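Local structure of KLLA0C04147p (Kluyveromyces lactis, 5H2D) at residues D94-L99 with K265-G270; P342-W347 with K421-H426. The protein binds ergosterol through its oxysterol-binding-protein-related domain, the part of the protein described here, and probably transfers sterols between membranes. All coordinates share one frame; numbering follows the deposited sequence.

Contact 1 of 2, residues D94-L99 with K265-G270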
loop_
_atom_site.group_PDB
_atom_site.type_symbol
_atom_site.label_atom_id
_atom_site.label_comp_id
_atom_site.label_asym_id
_atom_site.label_seq_id
_atom_site.Cartn_x
_atom_site.Cartn_y
_atom_site.Cartn_z
ATOM N N ASP A 94 -2.104 22.282 -14.670
ATOM C CA ASP A 94 -2.640 21.475 -15.758
ATOM C C ASP A 94 -3.145 20.140 -15.212
ATOM O O ASP A 94 -2.363 19.354 -14.673
ATOM C CB ASP A 94 -1.524 21.282 -16.787
ATOM C CG ASP A 94 -1.888 20.342 -17.914
ATOM O OD1 ASP A 94 -3.030 19.847 -17.990
ATOM O OD2 ASP A 94 -0.994 20.113 -18.766
ATOM N N SER A 95 -4.445 19.871 -15.360
ATOM C CA SER A 95 -5.005 18.662 -14.757
ATOM C C SER A 95 -4.402 17.392 -15.345
ATOM O O SER A 95 -4.278 16.386 -14.636
ATOM C CB SER A 95 -6.528 18.639 -14.902
ATOM O OG SER A 95 -6.927 18.564 -16.262
ATOM N N THR A 96 -4.021 17.410 -16.634
ATOM C CA THR A 96 -3.444 16.207 -17.234
ATOM C C THR A 96 -2.048 15.926 -16.695
ATOM O O THR A 96 -1.634 14.761 -16.644
ATOM C CB THR A 96 -3.402 16.317 -18.762
ATOM O OG1 THR A 96 -2.450 17.315 -19.164
ATOM C CG2 THR A 96 -4.778 16.664 -19.302
ATOM N N LEU A 97 -1.311 16.970 -16.304
ATOM C CA LEU A 97 -0.013 16.796 -15.662
ATOM C C LEU A 97 -0.168 16.345 -14.213
ATOM O O LEU A 97 0.634 15.537 -13.728
ATOM C CB LEU A 97 0.798 18.094 -15.752
ATOM C CG LEU A 97 2.209 18.130 -15.150
ATOM C CD1 LEU A 97 3.105 17.068 -15.765
ATOM C CD2 LEU A 97 2.845 19.512 -15.307
ATOM N N ARG A 98 -1.196 16.825 -13.517
ATOM C CA ARG A 98 -1.522 16.217 -12.230
ATOM C C ARG A 98 -1.764 14.722 -12.397
ATOM O O ARG A 98 -1.258 13.911 -11.611
ATOM C CB ARG A 98 -2.740 16.897 -11.605
ATOM C CG ARG A 98 -2.542 18.385 -11.370
ATOM C CD ARG A 98 -3.457 18.936 -10.276
ATOM N NE ARG A 98 -4.859 18.986 -10.688
ATOM C CZ ARG A 98 -5.395 19.999 -11.366
ATOM N NH1 ARG A 98 -6.677 19.973 -11.709
ATOM N NH2 ARG A 98 -4.634 21.028 -11.714
ATOM N N LEU A 99 -2.519 14.337 -13.428
ATOM C CA LEU A 99 -2.801 12.922 -13.647
ATOM C C LEU A 99 -1.527 12.139 -13.950
ATOM O O LEU A 99 -1.369 11.005 -13.493
ATOM C CB LEU A 99 -3.824 12.751 -14.771
ATOM C CG LEU A 99 -4.231 11.320 -15.113
ATOM C CD1 LEU A 99 -4.570 10.514 -13.842
ATOM C CD2 LEU A 99 -5.393 11.263 -16.096
ATOM N N LYS A 265 -4.150 12.697 -26.578
ATOM C CA LYS A 265 -2.990 12.222 -25.828
ATOM C C LYS A 265 -2.121 13.410 -25.426
ATOM O O LYS A 265 -1.689 14.189 -26.282
ATOM C CB LYS A 265 -2.198 11.216 -26.663
ATOM C CG LYS A 265 -1.029 10.572 -25.929
ATOM C CD LYS A 265 -0.281 9.585 -26.810
ATOM C CE LYS A 265 -1.076 8.311 -27.026
ATOM N NZ LYS A 265 -0.374 7.386 -27.966
ATOM N N GLU A 266 -1.888 13.571 -24.123
ATOM C CA GLU A 266 -1.133 14.706 -23.610
ATOM C C GLU A 266 0.248 14.337 -23.110
ATOM O O GLU A 266 1.174 15.144 -23.225
ATOM C CB GLU A 266 -1.899 15.385 -22.465
ATOM C CG GLU A 266 -3.240 15.996 -22.873
ATOM C CD GLU A 266 -3.154 17.500 -23.077
ATOM O OE1 GLU A 266 -2.022 18.026 -23.204
ATOM O OE2 GLU A 266 -4.217 18.161 -23.080
ATOM N N TRP A 267 0.404 13.141 -22.543
ATOM C CA TRP A 267 1.664 12.709 -21.957
ATOM C C TRP A 267 1.802 11.208 -22.151
ATOM O O TRP A 267 0.806 10.481 -22.195
ATOM C CB TRP A 267 1.742 13.028 -20.452
ATOM C CG TRP A 267 1.413 14.438 -20.067
ATOM C CD1 TRP A 267 0.178 14.941 -19.760
ATOM C CD2 TRP A 267 2.337 15.519 -19.909
ATOM N NE1 TRP A 267 0.279 16.271 -19.430
ATOM C CE2 TRP A 267 1.592 16.653 -19.518
ATOM C CE3 TRP A 267 3.719 15.639 -20.059
ATOM C CZ2 TRP A 267 2.184 17.890 -19.282
ATOM C CZ3 TRP A 267 4.308 16.866 -19.818
ATOM C CH2 TRP A 267 3.541 17.977 -19.431
ATOM N N ILE A 268 3.049 10.752 -22.287
ATOM C CA ILE A 268 3.371 9.334 -22.195
ATOM C C ILE A 268 4.479 9.196 -21.163
ATOM O O ILE A 268 5.203 10.147 -20.864
ATOM C CB ILE A 268 3.807 8.713 -23.540
ATOM C CG1 ILE A 268 4.963 9.517 -24.149
ATOM C CG2 ILE A 268 2.609 8.586 -24.487
ATOM C CD1 ILE A 268 5.506 8.939 -25.447
ATOM N N PHE A 269 4.591 7.998 -20.600
ATOM C CA PHE A 269 5.651 7.728 -19.641
ATOM C C PHE A 269 6.007 6.255 -19.721
ATOM O O PHE A 269 5.248 5.437 -20.251
ATOM C CB PHE A 269 5.252 8.137 -18.215
ATOM C CG PHE A 269 4.145 7.304 -17.609
ATOM C CD1 PHE A 269 4.431 6.117 -16.948
ATOM C CD2 PHE A 269 2.828 7.736 -17.664
ATOM C CE1 PHE A 269 3.412 5.361 -16.376
ATOM C CE2 PHE A 269 1.818 6.984 -17.093
ATOM C CZ PHE A 269 2.112 5.802 -16.450
ATOM N N GLY A 270 7.177 5.925 -19.201
ATOM C CA GLY A 270 7.630 4.550 -19.260
ATOM C C GLY A 270 8.956 4.395 -18.556
ATOM O O GLY A 270 9.656 5.370 -18.269
#
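The indole of W267 lies against the first turn of helix 95-108, its six-membered ring overlapped by L97, whose CD1 sits over one face, 3.9 Å from the ring centroid in a CH-pi contact. L97 CG stands anti to the backbone N (chi1 -179°), and chi2 of 58° then turns CD1 over the ring. At the edge of the five-membered ring, W267 NE1 donates to T96 OG1 over 2.9 Å, with the acceptor almost in the indole plane and an N-H...O angle of 151°. T96 OG1 in turn donates to D94 OD1 at 2.9 Å. D94 is the N-cap residue, and its OD1 also accepts from T96 N at 3.0 Å; both donors approach from one face of the carboxylate. The helix start and the indole are thus joined by one relay, while D94 OD2 is held by Y310. An alanine in place of W267 would probably leave T96 OG1 without its N-H donor and open a gap beneath the L97 methyl. Beside the indole, the E266 side chain crosses T96 at about a right angle, CG lying 3.9 Å from T96 CG2, and its carboxylate goes on to a salt bridge with K281. Backbone hydrogen bonds join E266 and W267 to V258 of strand 253-259 in a classic beta bulge, while the W267 side chain reaches across to helix 95-108, where it also touches L100.

Contact 2 of 2, residues P342-W347 with K421-H426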
loop_
_atom_site.group_PDB
_atom_site.type_symbol
_atom_site.label_atom_id
_atom_site.label_comp_id
_atom_site.label_asym_id
_atom_site.label_seq_id
_atom_site.Cartn_x
_atom_site.Cartn_y
_atom_site.Cartn_z
ATOM N N PRO A 342 9.587 4.365 21.111
ATOM C CA PRO A 342 9.300 4.549 22.549
ATOM C C PRO A 342 8.239 5.596 22.852
ATOM O O PRO A 342 7.395 5.367 23.727
ATOM C CB PRO A 342 10.664 4.963 23.128
ATOM C CG PRO A 342 11.682 4.537 22.130
ATOM C CD PRO A 342 11.017 4.466 20.779
ATOM N N HIS A 343 8.274 6.755 22.187
ATOM C CA HIS A 343 7.274 7.791 22.425
ATOM C C HIS A 343 5.944 7.504 21.751
ATOM O O HIS A 343 4.951 8.157 22.080
ATOM C CB HIS A 343 7.788 9.157 21.961
ATOM C CG HIS A 343 8.875 9.711 22.824
ATOM N ND1 HIS A 343 10.208 9.626 22.488
ATOM C CD2 HIS A 343 8.827 10.337 24.023
ATOM C CE1 HIS A 343 10.937 10.188 23.436
ATOM N NE2 HIS A 343 10.122 10.627 24.380
ATOM N N LEU A 344 5.903 6.544 20.824
ATOM C CA LEU A 344 4.666 6.200 20.140
ATOM C C LEU A 344 3.824 5.204 20.929
ATOM O O LEU A 344 2.595 5.341 20.989
ATOM C CB LEU A 344 4.997 5.632 18.753
ATOM C CG LEU A 344 3.788 5.194 17.939
ATOM C CD1 LEU A 344 2.868 6.361 17.673
ATOM C CD2 LEU A 344 4.246 4.571 16.632
ATOM N N LEU A 345 4.467 4.213 21.550
ATOM C CA LEU A 345 3.730 3.123 22.185
ATOM C C LEU A 345 2.605 3.579 23.113
ATOM O O LEU A 345 1.522 2.971 23.058
ATOM C CB LEU A 345 4.705 2.203 22.941
ATOM C CG LEU A 345 5.724 1.461 22.075
ATOM C CD1 LEU A 345 6.678 0.637 22.938
ATOM C CD2 LEU A 345 5.005 0.563 21.082
ATOM N N PRO A 346 2.769 4.596 23.967
ATOM C CA PRO A 346 1.671 4.951 24.886
ATOM C C PRO A 346 0.413 5.441 24.184
ATOM O O PRO A 346 -0.670 5.378 24.782
ATOM C CB PRO A 346 2.283 6.050 25.767
ATOM C CG PRO A 346 3.772 5.853 25.651
ATOM C CD PRO A 346 3.969 5.416 24.209
ATOM N N TRP A 347 0.520 5.893 22.928
ATOM C CA TRP A 347 -0.623 6.392 22.176
ATOM C C TRP A 347 -1.432 5.290 21.504
ATOM O O TRP A 347 -2.595 5.517 21.160
ATOM C CB TRP A 347 -0.153 7.368 21.091
ATOM C CG TRP A 347 0.492 8.602 21.642
ATOM C CD1 TRP A 347 1.828 8.806 21.868
ATOM C CD2 TRP A 347 -0.175 9.797 22.062
ATOM N NE1 TRP A 347 2.027 10.063 22.404
ATOM C CE2 TRP A 347 0.816 10.688 22.529
ATOM C CE3 TRP A 347 -1.516 10.198 22.091
ATOM C CZ2 TRP A 347 0.506 11.961 23.019
ATOM C CZ3 TRP A 347 -1.822 11.463 22.572
ATOM C CH2 TRP A 347 -0.811 12.329 23.027
ATOM N N LYS A 421 -9.006 11.480 16.993
ATOM C CA LYS A 421 -9.472 12.261 18.139
ATOM C C LYS A 421 -9.484 11.419 19.407
ATOM O O LYS A 421 -9.015 11.864 20.464
ATOM C CB LYS A 421 -10.863 12.825 17.857
ATOM C CG LYS A 421 -10.931 13.640 16.589
ATOM C CD LYS A 421 -12.259 14.366 16.437
ATOM C CE LYS A 421 -13.427 13.413 16.450
ATOM N NZ LYS A 421 -14.702 14.111 16.102
ATOM N N GLN A 422 -10.013 10.197 19.331
ATOM C CA GLN A 422 -10.021 9.346 20.515
ATOM C C GLN A 422 -8.606 8.996 20.940
ATOM O O GLN A 422 -8.334 8.861 22.135
ATOM C CB GLN A 422 -10.841 8.083 20.262
ATOM C CG GLN A 422 -12.281 8.376 19.884
ATOM C CD GLN A 422 -13.177 7.158 19.985
ATOM O OE1 GLN A 422 -12.787 6.126 20.534
ATOM N NE2 GLN A 422 -14.393 7.275 19.459
ATOM N N ARG A 423 -7.697 8.849 19.977
ATOM C CA ARG A 423 -6.288 8.633 20.294
ATOM C C ARG A 423 -5.694 9.845 21.007
ATOM O O ARG A 423 -5.005 9.710 22.027
ATOM C CB ARG A 423 -5.542 8.326 18.995
ATOM C CG ARG A 423 -4.031 8.138 19.092
ATOM C CD ARG A 423 -3.473 8.167 17.681
ATOM N NE ARG A 423 -2.047 7.854 17.596
ATOM C CZ ARG A 423 -1.069 8.736 17.773
ATOM N NH1 ARG A 423 -1.354 9.994 18.075
ATOM N NH2 ARG A 423 0.190 8.362 17.650
ATOM N N ARG A 424 -5.928 11.035 20.454
ATOM C CA ARG A 424 -5.511 12.284 21.088
ATOM C C ARG A 424 -5.958 12.357 22.544
ATOM O O ARG A 424 -5.208 12.831 23.414
ATOM C CB ARG A 424 -6.082 13.458 20.289
ATOM C CG ARG A 424 -5.761 14.841 20.832
ATOM C CD ARG A 424 -6.720 15.876 20.248
ATOM N NE ARG A 424 -8.095 15.576 20.625
ATOM C CZ ARG A 424 -9.171 15.927 19.924
ATOM N NH1 ARG A 424 -9.050 16.605 18.787
ATOM N NH2 ARG A 424 -10.372 15.579 20.357
ATOM N N ASP A 425 -7.174 11.898 22.830
ATOM C CA ASP A 425 -7.767 12.046 24.151
ATOM C C ASP A 425 -7.540 10.829 25.035
ATOM O O ASP A 425 -8.177 10.718 26.089
ATOM C CB ASP A 425 -9.263 12.338 24.017
ATOM C CG ASP A 425 -9.535 13.655 23.310
ATOM O OD1 ASP A 425 -8.623 14.509 23.248
ATOM O OD2 ASP A 425 -10.660 13.834 22.804
ATOM N N HIS A 426 -6.658 9.910 24.625
ATOM C CA HIS A 426 -6.247 8.779 25.454
ATOM C C HIS A 426 -7.417 7.862 25.784
ATOM O O HIS A 426 -7.541 7.358 26.906
ATOM C CB HIS A 426 -5.557 9.273 26.730
ATOM C CG HIS A 426 -4.438 10.224 26.454
ATOM N ND1 HIS A 426 -4.527 11.576 26.708
ATOM C CD2 HIS A 426 -3.225 10.025 25.887
ATOM C CE1 HIS A 426 -3.404 12.164 26.336
ATOM N NE2 HIS A 426 -2.598 11.245 25.835
HETATM O O HOH W 1 -4.081 7.201 22.856
#
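W347 and R423 form the centre of this contact, crossing at about a right angle with indole and guanidinium planes only 12° apart. It is W347 CB that sits over one guanidinium face, toward the rim, 3.6 Å from R423 NH2. At the edge of the same group, in its plane, L344 CD1 approaches R423 NH2 to 3.3 Å. R423 CG is anti to the backbone N (chi1 177°) and the chain runs extended to NE, which carries the guanidinium out to W347 and L344. The far rim of the indole meets the helix end: W347 CE3 is 3.5 Å from R423 O, near the ring plane, and W347 CZ3 is 3.4 Å from H426 NE2, the two rings being inclined at 31°. A water donates to both W347 O and R423 O, 2.8 Å from each, bridging the two backbones. Farther out, E130 forms a salt bridge with R423 NE and L23 O accepts from R423 NH2, fixing the rotation of the guanidinium. R424 grips D425 side-on, using NE and NH2, at the end of helix 419-424. That end is a Schellman motif: H426, with positive phi, is its C-prime residue, and its ring is placed beside the tryptophan of the 3-10 turn 345-347.

Contacts 1 and 2 illustrate two ways in which a tryptophan can join distant parts of one lipid-binding domain. Their centres lie about 41 Å apart and their nearest atoms about 28 Å, so neither touches the other, and each centre is about 23 Å from the centre of the chain. They follow in series along the sequence: 94-99 with 265-270 closes before 342-347 with 421-426 opens. Contact 1 joins a helix start to a strand; contact 2 packs a helix end against a 3-10 turn. The 17 residues of the ergosterol pocket come from between 57 and 220, a span that includes segment 94-99 but none of the other three segments.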